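Local structure of beta-D-glucoside glucohydrolase (Trichoderma reesei, 4I8D) at residues S579-N584 against I622-Q627. The protein probably hydrolyses terminal, non-reducing beta-D-glucosyl residues with release of beta-D-glucose, as a family 3 beta-glucosidase in cellulose breakdown. Numbering follows the deposited sequence.
Sequences SYTKFN and IANSGQ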
# COMPACT_ATOMS: atom_id res chain seq x y z
N SER A 579 -14.68 0.26 18.32
CA SER A 579 -15.75 1.11 17.81
C SER A 579 -16.46 1.81 18.97
O SER A 579 -16.38 1.35 20.10
CB SER A 579 -16.74 0.25 17.02
OG SER A 579 -17.93 0.95 16.75
N TYR A 580 -17.17 2.90 18.70
CA TYR A 580 -17.99 3.53 19.74
C TYR A 580 -19.28 2.75 20.03
O TYR A 580 -20.00 3.04 21.00
CB TYR A 580 -18.31 4.99 19.40
CG TYR A 580 -17.12 5.92 19.46
CD1 TYR A 580 -15.99 5.58 20.21
CD2 TYR A 580 -17.14 7.14 18.80
CE1 TYR A 580 -14.91 6.43 20.27
CE2 TYR A 580 -16.06 8.00 18.86
CZ TYR A 580 -14.95 7.64 19.59
OH TYR A 580 -13.86 8.48 19.66
N THR A 581 -19.57 1.77 19.19
CA THR A 581 -20.70 0.87 19.38
C THR A 581 -20.17 -0.56 19.30
O THR A 581 -18.96 -0.75 19.21
CB THR A 581 -21.82 1.14 18.34
OG1 THR A 581 -22.90 0.23 18.55
CG2 THR A 581 -21.31 0.98 16.90
N LYS A 582 -21.06 -1.55 19.34
CA LYS A 582 -20.66 -2.96 19.21
C LYS A 582 -21.59 -3.74 18.27
O LYS A 582 -22.68 -3.27 17.94
CB LYS A 582 -20.54 -3.64 20.58
CG LYS A 582 -21.81 -3.62 21.41
CD LYS A 582 -21.59 -4.25 22.78
CE LYS A 582 -22.85 -4.94 23.28
NZ LYS A 582 -23.91 -3.97 23.65
N PHE A 583 -21.14 -4.93 17.86
CA PHE A 583 -21.81 -5.71 16.80
C PHE A 583 -22.03 -7.19 17.12
O PHE A 583 -21.19 -7.84 17.73
CB PHE A 583 -21.02 -5.59 15.50
CG PHE A 583 -20.73 -4.17 15.09
CD1 PHE A 583 -21.64 -3.46 14.31
CD2 PHE A 583 -19.55 -3.55 15.49
CE1 PHE A 583 -21.37 -2.15 13.95
CE2 PHE A 583 -19.28 -2.25 15.12
CZ PHE A 583 -20.19 -1.55 14.35
N ASN A 584 -23.18 -7.71 16.69
CA ASN A 584 -23.48 -9.14 16.79
C ASN A 584 -23.47 -9.84 15.44
O ASN A 584 -24.07 -9.36 14.48
CB ASN A 584 -24.81 -9.38 17.51
CG ASN A 584 -24.74 -9.11 19.00
OD1 ASN A 584 -24.07 -8.17 19.43
ND2 ASN A 584 -25.43 -9.93 19.79
N ILE A 622 -24.64 -9.11 10.36
CA ILE A 622 -24.05 -8.24 11.36
C ILE A 622 -25.10 -7.26 11.87
O ILE A 622 -25.73 -6.55 11.09
CB ILE A 622 -22.79 -7.51 10.81
CG1 ILE A 622 -21.56 -8.41 10.90
CG2 ILE A 622 -22.46 -6.27 11.62
CD1 ILE A 622 -21.53 -9.57 9.92
N ALA A 623 -25.30 -7.23 13.19
CA ALA A 623 -26.31 -6.37 13.80
C ALA A 623 -25.66 -5.41 14.79
O ALA A 623 -24.90 -5.82 15.66
CB ALA A 623 -27.37 -7.21 14.50
N ASN A 624 -25.98 -4.12 14.64
CA ASN A 624 -25.46 -3.08 15.53
C ASN A 624 -26.14 -3.14 16.90
O ASN A 624 -27.20 -2.54 17.11
CB ASN A 624 -25.62 -1.70 14.87
CG ASN A 624 -25.07 -0.56 15.72
OD1 ASN A 624 -25.10 -0.59 16.96
ND2 ASN A 624 -24.59 0.49 15.05
N SER A 625 -25.52 -3.87 17.82
CA SER A 625 -26.11 -4.09 19.15
C SER A 625 -25.75 -2.99 20.15
O SER A 625 -26.01 -3.13 21.35
CB SER A 625 -25.73 -5.47 19.70
OG SER A 625 -24.33 -5.60 19.90
N GLY A 626 -25.17 -1.89 19.67
CA GLY A 626 -24.81 -0.77 20.53
C GLY A 626 -25.82 0.36 20.49
O GLY A 626 -26.91 0.23 19.92
N GLN A 627 -25.44 1.49 21.09
CA GLN A 627 -26.33 2.64 21.25
C GLN A 627 -26.06 3.82 20.29
O GLN A 627 -26.76 4.83 20.33
CB GLN A 627 -26.34 3.10 22.72
CG GLN A 627 -25.18 4.00 23.16
CD GLN A 627 -23.82 3.30 23.22
OE1 GLN A 627 -23.71 2.07 23.11
NE2 GLN A 627 -22.76 4.09 23.42
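Asn584 and Ala623 form an antiparallel hydrogen-bonded pair with two short backbone bonds. Asn584 N donates to Ala623 O at 2.8 Å, nearly straight at an N-H...O angle of 170°. The return bond, from Ala623 N to Asn584 O, has the same length. Beyond this pair, Thr581 OG1 donates to Asn624 OD1 at 2.8 Å, from 35° above the amide's carbonyl plane, the two side chains crossing at about a right angle. The same OD1 accepts Gly626 N at 3.0 Å, this time in the carbonyl plane, which makes 624-626 an Asx turn. Asn624 holds CG opposite its own N (chi1 -178°), which brings OD1 within reach of both donors. Lys582 bends at its outer torsions so that NZ reaches Ser625 O at 3.2 Å, while the bond from Ser625 N to Lys582 O is weak. Phe583 CD1 rests 4.0 Å from Ile622 CG2, and Ile622 also packs on Leu658 and Leu660 of strand 651-660. In the second shell, Asn624 ND2 donates to Leu660 O and Val628 O, fixing the rotation of the amide. Replacing Asn624 by alanine would probably leave Thr581 OG1 and Gly626 N without their shared acceptor and Leu660 O and Val628 O without the ND2 donor, so the turn could shift. The contact thus joins edge strand 583-592 to its neighbour 614-624, together with the loop residues beside each, and its chemistry implies a backbone ladder at Asn584 and Ala623, backed by a buried amide whose oxygen takes two donors and whose nitrogen is anchored in the second shell.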